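Long-range contacts in Non-fluorescent flavoprotein (Photobacterium phosphoreum, PDB 1FVP), which binds flavin mononucleotide carrying a covalently attached myristate, is related to bacterial luciferase, and may have FMN-linked alkanal monooxygenase activity: residues Y6-N12 with Y42-D48; D83-A89 with S113-K119; H131-N135 with S203-K209. All coordinates share one frame. Residue numbers count along the deposited sequence, not the author numbering.

Contact 1: Y6-N12 with Y42-D48; sequences YGVFFVN and YDVINID. With FMA (6-(3-tetradecanoic acid) flavine mononucleotide), chain E.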
# COMPACT_ATOMS: atom_id res chain seq x y z
N TYR A 6 14.27 2.26 -6.26
CA TYR A 6 13.31 2.12 -7.35
C TYR A 6 12.21 1.13 -6.97
O TYR A 6 12.48 0.07 -6.40
CB TYR A 6 13.99 1.63 -8.63
CG TYR A 6 15.02 2.60 -9.16
CD1 TYR A 6 14.63 3.73 -9.87
CD2 TYR A 6 16.37 2.38 -8.95
CE1 TYR A 6 15.57 4.63 -10.37
CE2 TYR A 6 17.33 3.28 -9.43
CZ TYR A 6 16.92 4.40 -10.14
OH TYR A 6 17.88 5.25 -10.60
N GLY A 7 11.00 1.52 -7.32
CA GLY A 7 9.79 0.71 -7.04
C GLY A 7 8.99 0.61 -8.33
O GLY A 7 9.42 1.21 -9.32
N VAL A 8 7.90 -0.12 -8.31
CA VAL A 8 7.03 -0.30 -9.50
C VAL A 8 5.60 -0.02 -9.05
O VAL A 8 5.30 -0.20 -7.85
CB VAL A 8 7.22 -1.73 -10.05
CG1 VAL A 8 6.09 -2.17 -10.95
CG2 VAL A 8 8.56 -1.93 -10.73
N PHE A 9 4.75 0.38 -9.98
CA PHE A 9 3.34 0.65 -9.65
C PHE A 9 2.48 0.20 -10.85
O PHE A 9 3.01 0.07 -11.96
CB PHE A 9 3.08 2.08 -9.29
CG PHE A 9 2.89 3.04 -10.43
CD1 PHE A 9 1.62 3.27 -10.95
CD2 PHE A 9 3.98 3.72 -10.96
CE1 PHE A 9 1.44 4.16 -11.99
CE2 PHE A 9 3.83 4.63 -12.02
CZ PHE A 9 2.54 4.83 -12.52
N PHE A 10 1.22 0.03 -10.56
CA PHE A 10 0.19 -0.40 -11.51
C PHE A 10 -1.09 0.43 -11.29
O PHE A 10 -1.42 0.69 -10.11
CB PHE A 10 -0.19 -1.86 -11.30
CG PHE A 10 0.86 -2.89 -11.14
CD1 PHE A 10 1.39 -3.18 -9.90
CD2 PHE A 10 1.31 -3.60 -12.25
CE1 PHE A 10 2.37 -4.16 -9.77
CE2 PHE A 10 2.30 -4.58 -12.15
CZ PHE A 10 2.82 -4.86 -10.89
N VAL A 11 -1.81 0.77 -12.35
CA VAL A 11 -3.06 1.51 -12.06
C VAL A 11 -4.00 0.36 -11.71
O VAL A 11 -3.54 -0.80 -11.70
CB VAL A 11 -3.46 2.45 -13.17
CG1 VAL A 11 -2.37 3.48 -13.49
CG2 VAL A 11 -3.85 1.68 -14.42
N ASN A 12 -5.23 0.62 -11.41
CA ASN A 12 -6.20 -0.44 -11.05
C ASN A 12 -7.45 -0.00 -11.83
O ASN A 12 -8.20 0.88 -11.40
CB ASN A 12 -6.35 -0.57 -9.57
CG ASN A 12 -7.44 -1.50 -9.07
OD1 ASN A 12 -7.91 -2.41 -9.77
ND2 ASN A 12 -7.85 -1.27 -7.81
N TYR A 42 13.73 -3.49 -7.92
CA TYR A 42 12.29 -3.07 -7.76
C TYR A 42 11.91 -3.59 -6.36
O TYR A 42 11.61 -4.79 -6.18
CB TYR A 42 11.38 -3.53 -8.89
CG TYR A 42 11.94 -3.17 -10.26
CD1 TYR A 42 11.94 -1.87 -10.73
CD2 TYR A 42 12.52 -4.15 -11.06
CE1 TYR A 42 12.49 -1.52 -11.95
CE2 TYR A 42 13.08 -3.81 -12.28
CZ TYR A 42 13.06 -2.51 -12.73
OH TYR A 42 13.63 -2.26 -13.95
N ASP A 43 11.97 -2.69 -5.37
CA ASP A 43 11.66 -3.15 -4.00
C ASP A 43 10.31 -2.79 -3.43
O ASP A 43 10.10 -3.14 -2.23
CB ASP A 43 12.88 -2.98 -3.11
CG ASP A 43 13.72 -1.75 -3.27
OD1 ASP A 43 13.17 -0.63 -3.21
OD2 ASP A 43 14.96 -1.88 -3.41
N VAL A 44 9.36 -2.23 -4.13
CA VAL A 44 8.01 -1.92 -3.63
C VAL A 44 7.07 -1.80 -4.85
O VAL A 44 7.50 -1.36 -5.94
CB VAL A 44 7.96 -0.69 -2.73
CG1 VAL A 44 9.02 -0.62 -1.66
CG2 VAL A 44 7.97 0.63 -3.50
N ILE A 45 5.82 -2.21 -4.68
CA ILE A 45 4.84 -2.15 -5.77
C ILE A 45 3.69 -1.31 -5.21
O ILE A 45 3.40 -1.50 -4.02
CB ILE A 45 4.46 -3.54 -6.37
CG1 ILE A 45 3.34 -4.24 -5.60
CG2 ILE A 45 5.72 -4.44 -6.52
CD1 ILE A 45 3.40 -5.77 -5.39
N ASN A 46 3.12 -0.47 -6.03
CA ASN A 46 2.02 0.43 -5.66
C ASN A 46 0.81 0.15 -6.53
O ASN A 46 0.92 -0.68 -7.47
CB ASN A 46 2.66 1.82 -5.84
CG ASN A 46 1.77 3.00 -5.61
OD1 ASN A 46 1.26 3.19 -4.49
ND2 ASN A 46 1.50 3.82 -6.62
N ILE A 47 -0.32 0.79 -6.27
CA ILE A 47 -1.55 0.62 -7.03
C ILE A 47 -2.37 1.91 -7.14
O ILE A 47 -3.32 2.10 -6.40
CB ILE A 47 -2.49 -0.55 -6.56
CG1 ILE A 47 -1.73 -1.89 -6.55
CG2 ILE A 47 -3.76 -0.62 -7.47
CD1 ILE A 47 -2.54 -3.18 -6.79
N ASP A 48 -2.01 2.74 -8.09
CA ASP A 48 -2.68 4.02 -8.39
C ASP A 48 -4.16 3.68 -8.61
O ASP A 48 -4.42 2.72 -9.36
CB ASP A 48 -2.03 4.74 -9.55
CG ASP A 48 -2.55 6.12 -9.90
OD1 ASP A 48 -3.74 6.33 -10.19
OD2 ASP A 48 -1.69 7.05 -9.88
N1 FMA E . -15.33 -7.17 -11.77
C2 FMA E . -15.92 -6.89 -12.93
O2 FMA E . -16.96 -6.40 -13.15
N3 FMA E . -15.21 -7.23 -14.15
C4 FMA E . -13.98 -7.80 -14.11
O4 FMA E . -13.46 -8.03 -15.19
C4A FMA E . -13.37 -8.09 -12.85
N5 FMA E . -12.19 -8.64 -12.68
C5A FMA E . -11.57 -8.93 -11.53
C6 FMA E . -10.32 -9.53 -11.46
C7 FMA E . -9.77 -9.77 -10.21
C7M FMA E . -8.37 -10.44 -10.01
C8 FMA E . -10.47 -9.44 -9.00
C8M FMA E . -9.91 -9.69 -7.64
C9 FMA E . -11.71 -8.85 -9.11
C9A FMA E . -12.30 -8.59 -10.31
N10 FMA E . -13.54 -8.00 -10.50
C10 FMA E . -14.16 -7.71 -11.65
C1B FMA E . -14.37 -7.63 -9.26
C2B FMA E . -14.91 -8.92 -8.51
O2B FMA E . -15.13 -9.92 -9.46
C3B FMA E . -16.21 -8.47 -7.86
O3' FMA E . -17.01 -7.82 -8.76
C4B FMA E . -15.93 -7.64 -6.60
O4' FMA E . -14.46 -7.59 -6.39
C5B FMA E . -16.59 -8.39 -5.42
O5' FMA E . -16.33 -7.49 -4.20
P FMA E . -17.42 -7.08 -3.13
O1P FMA E . -18.59 -8.04 -3.55
O2P FMA E . -16.85 -7.53 -1.88
O3P FMA E . -17.54 -5.72 -3.17
C1' FMA E . -10.59 -11.83 -14.13
O1' FMA E . -9.42 -12.38 -14.17
O2' FMA E . -11.54 -12.33 -14.77
C2' FMA E . -10.54 -10.38 -13.80
C3' FMA E . -9.63 -9.89 -12.70
C4' FMA E . -8.45 -9.12 -13.16
C5' FMA E . -7.58 -8.35 -12.19
C6' FMA E . -7.01 -7.06 -12.66
C7' FMA E . -7.94 -6.11 -13.41
C8' FMA E . -7.28 -4.97 -14.06
C9' FMA E . -6.32 -4.09 -13.26
C11 FMA E . -4.89 -4.54 -13.42
C12 FMA E . -4.24 -5.31 -12.32
C13 FMA E . -3.59 -4.61 -11.18
C14 FMA E . -2.10 -4.65 -11.07
C15 FMA E . -1.53 -5.52 -9.99
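V8 packs its CG2 against the Y42 side chain, 3.4 Å from Y42 CD1. Both sit on adjacent parallel strands of a beta-alpha-beta unit, joined through helix 23-38. The short strand axes come within 4.3 Å and cross at -23°. D43 N donates to Y6 O at 3.0 Å and V8 N to V44 O at 2.7 Å. F10 N donates to N46 O at 3.2 Å. V8 pairs with I45 and F9 with N46. V8, F10 and I45 face helix 23-38, and F10 CE1 lies 4.0 Å from I45 CB. F9 and N46 face the other way, toward L198 of the adjoining strand 195-199 and M129 of strand 126-134, with F9 CB 3.5 Å from N46 CB. At the far end N12 CB rests 3.3 Å from I47 CG2, while N12 ND2 bonds to A63 O of the second subunit. The fatty chain of one FMA ends at this sheet. Its C15 lies over one face of the F10 ring, and its C14 is 3.4 Å from F10 CB.

Contact 2: D83-A89 with S113-K119; sequences DIAAKYA and SASKYNK. With FMA (6-(3-tetradecanoic acid) flavine mononucleotide), chain C.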
# COMPACT_ATOMS: atom_id res chain seq x y z
N ASP A 83 0.34 21.18 1.74
CA ASP A 83 0.74 22.14 2.80
C ASP A 83 0.78 21.32 4.10
O ASP A 83 1.82 21.13 4.75
CB ASP A 83 -0.23 23.31 2.77
CG ASP A 83 -0.05 24.34 3.87
OD1 ASP A 83 -0.34 23.99 5.03
OD2 ASP A 83 0.36 25.47 3.52
N ILE A 84 -0.40 20.77 4.40
CA ILE A 84 -0.61 19.92 5.56
C ILE A 84 0.49 18.89 5.74
O ILE A 84 0.89 18.60 6.89
CB ILE A 84 -2.01 19.21 5.50
CG1 ILE A 84 -3.11 20.28 5.42
CG2 ILE A 84 -2.20 18.26 6.71
CD1 ILE A 84 -4.54 19.71 5.19
N ALA A 85 0.92 18.30 4.66
CA ALA A 85 1.97 17.26 4.71
C ALA A 85 3.29 17.80 5.24
O ALA A 85 4.09 17.02 5.82
CB ALA A 85 2.07 16.62 3.33
N ALA A 86 3.51 19.10 5.02
CA ALA A 86 4.75 19.77 5.45
C ALA A 86 4.79 19.77 6.98
O ALA A 86 5.80 19.48 7.63
CB ALA A 86 4.82 21.19 4.93
N LYS A 87 3.61 20.11 7.47
CA LYS A 87 3.34 20.17 8.91
C LYS A 87 3.96 18.96 9.60
O LYS A 87 4.85 19.16 10.46
CB LYS A 87 1.85 20.27 9.14
CG LYS A 87 1.48 20.73 10.54
CD LYS A 87 0.07 21.32 10.53
CE LYS A 87 -0.27 21.88 11.92
NZ LYS A 87 -1.73 21.70 12.15
N TYR A 88 3.57 17.75 9.22
CA TYR A 88 4.17 16.57 9.88
C TYR A 88 5.42 16.04 9.18
O TYR A 88 5.87 14.93 9.56
CB TYR A 88 3.16 15.45 10.08
CG TYR A 88 1.88 15.88 10.74
CD1 TYR A 88 1.78 15.85 12.13
CD2 TYR A 88 0.79 16.31 10.01
CE1 TYR A 88 0.61 16.24 12.79
CE2 TYR A 88 -0.39 16.70 10.64
CZ TYR A 88 -0.47 16.66 12.03
OH TYR A 88 -1.59 17.03 12.71
N ALA A 89 5.98 16.76 8.22
CA ALA A 89 7.19 16.36 7.51
C ALA A 89 7.09 15.16 6.57
O ALA A 89 8.16 14.72 6.07
CB ALA A 89 8.32 16.13 8.53
N SER A 113 5.98 25.57 2.75
CA SER A 113 5.23 25.19 3.96
C SER A 113 6.27 24.71 4.96
O SER A 113 6.33 25.24 6.09
CB SER A 113 4.13 24.19 3.73
OG SER A 113 2.98 24.80 3.19
N ALA A 114 7.08 23.76 4.54
CA ALA A 114 8.15 23.23 5.43
C ALA A 114 8.75 24.42 6.18
O ALA A 114 8.91 24.37 7.41
CB ALA A 114 9.19 22.50 4.63
N SER A 115 9.04 25.47 5.42
CA SER A 115 9.61 26.70 5.99
C SER A 115 8.74 27.16 7.17
O SER A 115 9.17 27.17 8.32
CB SER A 115 9.71 27.83 4.97
OG SER A 115 10.37 28.95 5.54
N LYS A 116 7.54 27.52 6.82
CA LYS A 116 6.48 28.02 7.69
C LYS A 116 6.48 27.34 9.04
O LYS A 116 6.82 27.98 10.05
CB LYS A 116 5.11 27.91 7.01
CG LYS A 116 3.92 28.01 7.95
CD LYS A 116 2.73 28.63 7.28
CE LYS A 116 2.28 27.93 6.03
NZ LYS A 116 0.84 27.53 6.22
N TYR A 117 6.13 26.07 9.10
CA TYR A 117 6.08 25.29 10.34
C TYR A 117 7.49 25.06 10.88
O TYR A 117 7.76 24.21 11.74
CB TYR A 117 5.32 23.98 10.06
CG TYR A 117 3.95 24.12 9.43
CD1 TYR A 117 2.82 24.43 10.20
CD2 TYR A 117 3.73 23.92 8.07
CE1 TYR A 117 1.55 24.54 9.65
CE2 TYR A 117 2.48 24.03 7.50
CZ TYR A 117 1.38 24.34 8.28
OH TYR A 117 0.14 24.44 7.70
N ASN A 118 8.43 25.85 10.39
CA ASN A 118 9.85 25.81 10.73
C ASN A 118 10.32 24.36 10.87
O ASN A 118 11.10 24.07 11.79
CB ASN A 118 10.19 26.70 11.93
CG ASN A 118 10.81 28.04 11.60
OD1 ASN A 118 10.17 28.98 11.09
ND2 ASN A 118 12.11 28.18 11.89
N LYS A 119 9.86 23.52 9.97
CA LYS A 119 10.17 22.09 9.89
C LYS A 119 11.49 21.86 9.16
O LYS A 119 11.82 22.73 8.33
CB LYS A 119 9.09 21.34 9.11
CG LYS A 119 9.26 19.82 9.14
CD LYS A 119 9.21 19.29 10.57
CE LYS A 119 7.84 19.43 11.19
NZ LYS A 119 7.67 18.48 12.31
N1 FMA C . -9.16 17.33 5.17
C2 FMA C . -10.26 17.62 5.88
O2 FMA C . -11.32 18.01 5.54
N3 FMA C . -10.22 17.47 7.33
C4 FMA C . -9.10 17.04 7.92
O4 FMA C . -9.05 16.91 9.12
C4A FMA C . -7.95 16.73 7.14
N5 FMA C . -6.85 16.32 7.69
C5A FMA C . -5.73 15.99 7.05
C6 FMA C . -4.58 15.58 7.70
C7 FMA C . -3.48 15.23 6.96
C7M FMA C . -2.14 14.74 7.61
C8 FMA C . -3.49 15.32 5.52
C8M FMA C . -2.30 14.97 4.69
C9 FMA C . -4.63 15.75 4.89
C9A FMA C . -5.75 16.12 5.59
N10 FMA C . -6.96 16.55 5.01
C10 FMA C . -8.07 16.89 5.67
C1B FMA C . -6.95 16.79 3.56
C2B FMA C . -7.70 16.26 2.35
O2B FMA C . -6.67 16.08 1.38
C3B FMA C . -8.65 17.36 1.88
O3' FMA C . -9.70 17.47 2.75
C4B FMA C . -9.17 17.11 0.46
O4' FMA C . -7.99 17.00 -0.42
C5B FMA C . -10.10 18.25 0.02
O5' FMA C . -9.16 19.40 -0.40
P FMA C . -8.66 19.71 -1.87
O1P FMA C . -7.20 19.16 -1.77
O2P FMA C . -9.48 18.88 -2.74
O3P FMA C . -8.86 21.05 -2.14
C1' FMA C . -4.43 17.83 10.32
O1' FMA C . -4.65 19.10 10.13
O2' FMA C . -3.98 17.52 11.42
C2' FMA C . -5.26 16.88 9.53
C3' FMA C . -4.61 15.52 9.19
C4' FMA C . -5.40 14.40 9.77
C5' FMA C . -4.72 13.05 9.86
C6' FMA C . -5.78 12.00 10.10
C7' FMA C . -5.17 10.67 10.50
C8' FMA C . -6.15 9.57 10.55
C9' FMA C . -5.66 8.20 11.02
C11 FMA C . -4.60 7.68 10.06
C12 FMA C . -3.18 7.98 10.43
C13 FMA C . -2.17 7.98 9.33
C14 FMA C . -1.65 6.60 8.99
C15 FMA C . -0.17 6.57 8.72
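The FMA pocket lined by I84 and Y88 has helix 80-87 as part of its wall, and this contact joins that helix to the C-terminal end of helix 100-116. Both residues point away from the second helix. I84 CG2 is 3.3 Å from FMA C7, and Y88 OH donates to FMA O2' at 2.8 Å. D83 gathers the polar groups. S113 OG donates to D83 OD2 at 2.7 Å, and Y117 OH donates to D83 OD1 at 2.7 Å. A86 CB fits against S113 CB at 3.3 Å. K87 CB sits over the face of the Y117 ring, 4.0 Å from its centroid, as a CH-pi contact. A Schellman motif with N118 at C-prime ends helix 100-116, and K119 then turns back, its CG 3.9 Å from A89 CB. K116 NZ forms a salt bridge to D83 OD2 at 3.4 Å, with a weak hydrogen bond. Both carboxylate oxygens of D83 accept short hydroxyl bonds, and these, more than the long lysine pair, join the two helices.

Contact 3: H131-N135 with S203-K209; sequences HVNVN and SMQDQNK. With FMA (6-(3-tetradecanoic acid) flavine mononucleotide), chain D.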
# COMPACT_ATOMS: atom_id res chain seq x y z
N HIS A 131 4.86 6.58 -16.00
CA HIS A 131 4.32 5.61 -16.93
C HIS A 131 5.31 5.29 -18.04
O HIS A 131 5.05 5.76 -19.17
CB HIS A 131 3.03 6.15 -17.65
CG HIS A 131 1.87 5.30 -17.29
ND1 HIS A 131 0.72 5.68 -16.67
CD2 HIS A 131 1.77 3.95 -17.47
CE1 HIS A 131 -0.05 4.61 -16.51
NE2 HIS A 131 0.56 3.55 -16.97
N VAL A 132 6.38 4.58 -17.81
CA VAL A 132 7.35 4.24 -18.86
C VAL A 132 6.76 3.42 -20.01
O VAL A 132 5.78 2.66 -19.87
CB VAL A 132 8.52 3.47 -18.21
CG1 VAL A 132 9.37 2.69 -19.18
CG2 VAL A 132 9.41 4.44 -17.44
N ASN A 133 7.40 3.57 -21.16
CA ASN A 133 7.06 2.85 -22.40
C ASN A 133 8.26 3.04 -23.33
O ASN A 133 8.31 4.11 -23.91
CB ASN A 133 5.76 3.30 -23.03
CG ASN A 133 5.47 2.59 -24.33
OD1 ASN A 133 6.39 2.37 -25.09
ND2 ASN A 133 4.23 2.21 -24.60
N VAL A 134 9.11 2.05 -23.41
CA VAL A 134 10.33 2.12 -24.22
C VAL A 134 10.27 1.37 -25.54
O VAL A 134 10.14 0.14 -25.55
CB VAL A 134 11.50 1.64 -23.32
CG1 VAL A 134 12.66 1.00 -24.06
CG2 VAL A 134 12.00 2.76 -22.44
N ASN A 135 10.45 2.08 -26.63
CA ASN A 135 10.44 1.41 -27.97
C ASN A 135 11.40 2.19 -28.84
O ASN A 135 11.22 3.42 -29.02
CB ASN A 135 8.99 1.29 -28.34
CG ASN A 135 8.67 1.23 -29.81
OD1 ASN A 135 9.23 0.46 -30.60
ND2 ASN A 135 7.72 2.10 -30.16
N SER A 203 2.25 0.04 -20.16
CA SER A 203 1.59 0.53 -21.41
C SER A 203 2.09 -0.43 -22.48
O SER A 203 1.41 -0.68 -23.48
CB SER A 203 1.89 1.97 -21.65
OG SER A 203 3.01 2.41 -20.88
N MET A 204 3.24 -0.98 -22.20
CA MET A 204 4.06 -1.91 -22.95
C MET A 204 3.47 -3.31 -23.11
O MET A 204 3.63 -4.16 -22.22
CB MET A 204 5.45 -2.10 -22.32
CG MET A 204 6.27 -0.84 -22.34
SD MET A 204 8.00 -1.40 -22.32
CE MET A 204 8.41 -1.27 -20.58
N GLN A 205 2.89 -3.48 -24.27
CA GLN A 205 2.24 -4.72 -24.66
C GLN A 205 3.22 -5.85 -24.93
O GLN A 205 2.97 -6.97 -24.46
CB GLN A 205 1.31 -4.56 -25.87
CG GLN A 205 -0.01 -3.84 -25.61
CD GLN A 205 -0.81 -3.65 -26.88
OE1 GLN A 205 -0.91 -4.54 -27.74
NE2 GLN A 205 -1.40 -2.46 -27.04
N ASP A 206 4.26 -5.60 -25.67
CA ASP A 206 5.22 -6.69 -26.01
C ASP A 206 5.95 -7.19 -24.78
O ASP A 206 7.13 -6.83 -24.59
CB ASP A 206 6.09 -6.21 -27.17
CG ASP A 206 7.14 -7.22 -27.57
OD1 ASP A 206 7.30 -8.28 -26.94
OD2 ASP A 206 7.83 -6.89 -28.57
N GLN A 207 5.31 -8.04 -24.00
CA GLN A 207 5.91 -8.56 -22.77
C GLN A 207 7.41 -8.67 -22.90
O GLN A 207 8.11 -7.97 -22.12
CB GLN A 207 5.24 -9.81 -22.23
CG GLN A 207 4.44 -9.53 -20.97
CD GLN A 207 3.35 -8.51 -21.16
OE1 GLN A 207 2.23 -8.80 -21.58
NE2 GLN A 207 3.65 -7.25 -20.86
N ASN A 208 7.95 -9.43 -23.82
CA ASN A 208 9.40 -9.58 -23.98
C ASN A 208 10.15 -8.25 -23.98
O ASN A 208 11.29 -8.27 -23.48
CB ASN A 208 9.81 -10.48 -25.15
CG ASN A 208 9.98 -11.89 -24.56
OD1 ASN A 208 10.99 -12.15 -23.87
ND2 ASN A 208 8.96 -12.70 -24.84
N LYS A 209 9.53 -7.23 -24.53
CA LYS A 209 10.21 -5.92 -24.53
C LYS A 209 10.40 -5.62 -23.03
O LYS A 209 11.55 -5.65 -22.59
CB LYS A 209 9.48 -4.73 -25.09
CG LYS A 209 10.38 -3.61 -25.59
CD LYS A 209 9.63 -2.74 -26.59
CE LYS A 209 8.32 -2.18 -26.10
NZ LYS A 209 7.59 -1.41 -27.15
N1 FMA D . 22.68 11.21 -9.48
C2 FMA D . 22.56 10.65 -8.28
O2 FMA D . 22.73 11.13 -7.22
N3 FMA D . 22.18 9.24 -8.19
C4 FMA D . 21.95 8.52 -9.30
O4 FMA D . 21.64 7.35 -9.18
C4A FMA D . 22.08 9.14 -10.58
N5 FMA D . 21.89 8.53 -11.72
C5A FMA D . 22.00 9.06 -12.95
C6 FMA D . 21.76 8.33 -14.11
C7 FMA D . 21.91 8.96 -15.31
C7M FMA D . 21.66 8.24 -16.69
C8 FMA D . 22.30 10.35 -15.40
C8M FMA D . 22.47 11.08 -16.69
C9 FMA D . 22.52 11.04 -14.23
C9A FMA D . 22.39 10.47 -13.00
N10 FMA D . 22.60 11.12 -11.79
C10 FMA D . 22.49 10.57 -10.58
C1B FMA D . 23.00 12.59 -11.79
C2B FMA D . 22.55 13.40 -10.50
O2B FMA D . 21.91 14.52 -11.08
C3B FMA D . 23.77 13.76 -9.68
O3' FMA D . 24.84 12.91 -9.96
C4B FMA D . 23.56 13.79 -8.16
O4' FMA D . 22.50 14.74 -7.80
C5B FMA D . 24.86 14.24 -7.44
O5' FMA D . 24.49 15.51 -6.63
P FMA D . 25.21 16.91 -6.60
O1P FMA D . 26.56 16.50 -5.91
O2P FMA D . 25.40 17.33 -7.98
O3P FMA D . 24.38 17.81 -5.97
C1' FMA D . 22.60 4.75 -14.08
O1' FMA D . 22.60 4.92 -15.36
O2' FMA D . 23.25 3.82 -13.59
C2' FMA D . 22.43 6.04 -13.33
C3' FMA D . 21.34 6.92 -13.96
C4' FMA D . 20.06 6.69 -13.21
C5' FMA D . 19.06 5.68 -13.73
C6' FMA D . 17.64 6.19 -13.70
C7' FMA D . 16.62 5.06 -13.57
C8' FMA D . 15.66 4.91 -14.68
C9' FMA D . 14.32 5.62 -14.62
C11 FMA D . 13.62 5.68 -15.94
C12 FMA D . 13.64 4.57 -16.92
C13 FMA D . 12.82 4.65 -18.16
C14 FMA D . 12.85 3.46 -19.08
C15 FMA D . 14.21 2.87 -19.31
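M204 reaches along the end of strand 126-134 with chi1 m and chi2 t. This conformation sets its CG 3.8 Å from N133 CA and its SD 3.8 Å from V134 N. Its CE ends 4.3 Å from V132 CG1. The thioether therefore lies beside the backbone and one valine, and V213 of helix 207-227 packs on it too. S203 has chi1 near 17°, between wells, which places its OG 3.0 Å from V132 O and 3.6 Å from N133 CB. The H131 ring meets those of W96 and Y148, and its CD2 is 3.9 Å from S203 OG. V132 and V134 share chi1 t, and each puts its CG2 on the fatty chain of an FMA. V132 CG2 is 3.5 Å from C13 and V134 CG2 is 3.5 Å from C14, so the strand end lines that pocket. K209 is t, t, p, t. The p turn at chi3 brings its CE to 3.0 Å from V134 O and its NZ to 3.3 Å from N135 CB. D206 N-caps helix 207-227 through a weak bond from K209 N to D206 OD1 at 3.4 Å. The K209 ammonium makes a weak, long ion pair with E144. The chemistry is thus mixed: M204 supplies apolar packing against the strand end, while S203 and K209 bring their polar ends close to strand carbonyls.

In the fold
The contacts follow in series along the chain, each closing before the next opens; the second segment of contact 3 enters helix 207-227. Contacts 1 and 3 share the mixed sheet: strand 195-199 lies between strands 6-11 and 126-134. Their centres are 15 Å apart, and they touch where V11 CG1 packs 4.0 Å from H131 CE1. Contact 2 is peripheral, its centre 27 Å from that of contact 1 and 38 Å from that of contact 3. Contacts 1 and 3 share one FMA, through Y6 and V132/V134. Contact 1 meets a second through F10 and V11, also bound by Y88 of the second subunit, so that site spans the dimer. Contact 2 meets a third.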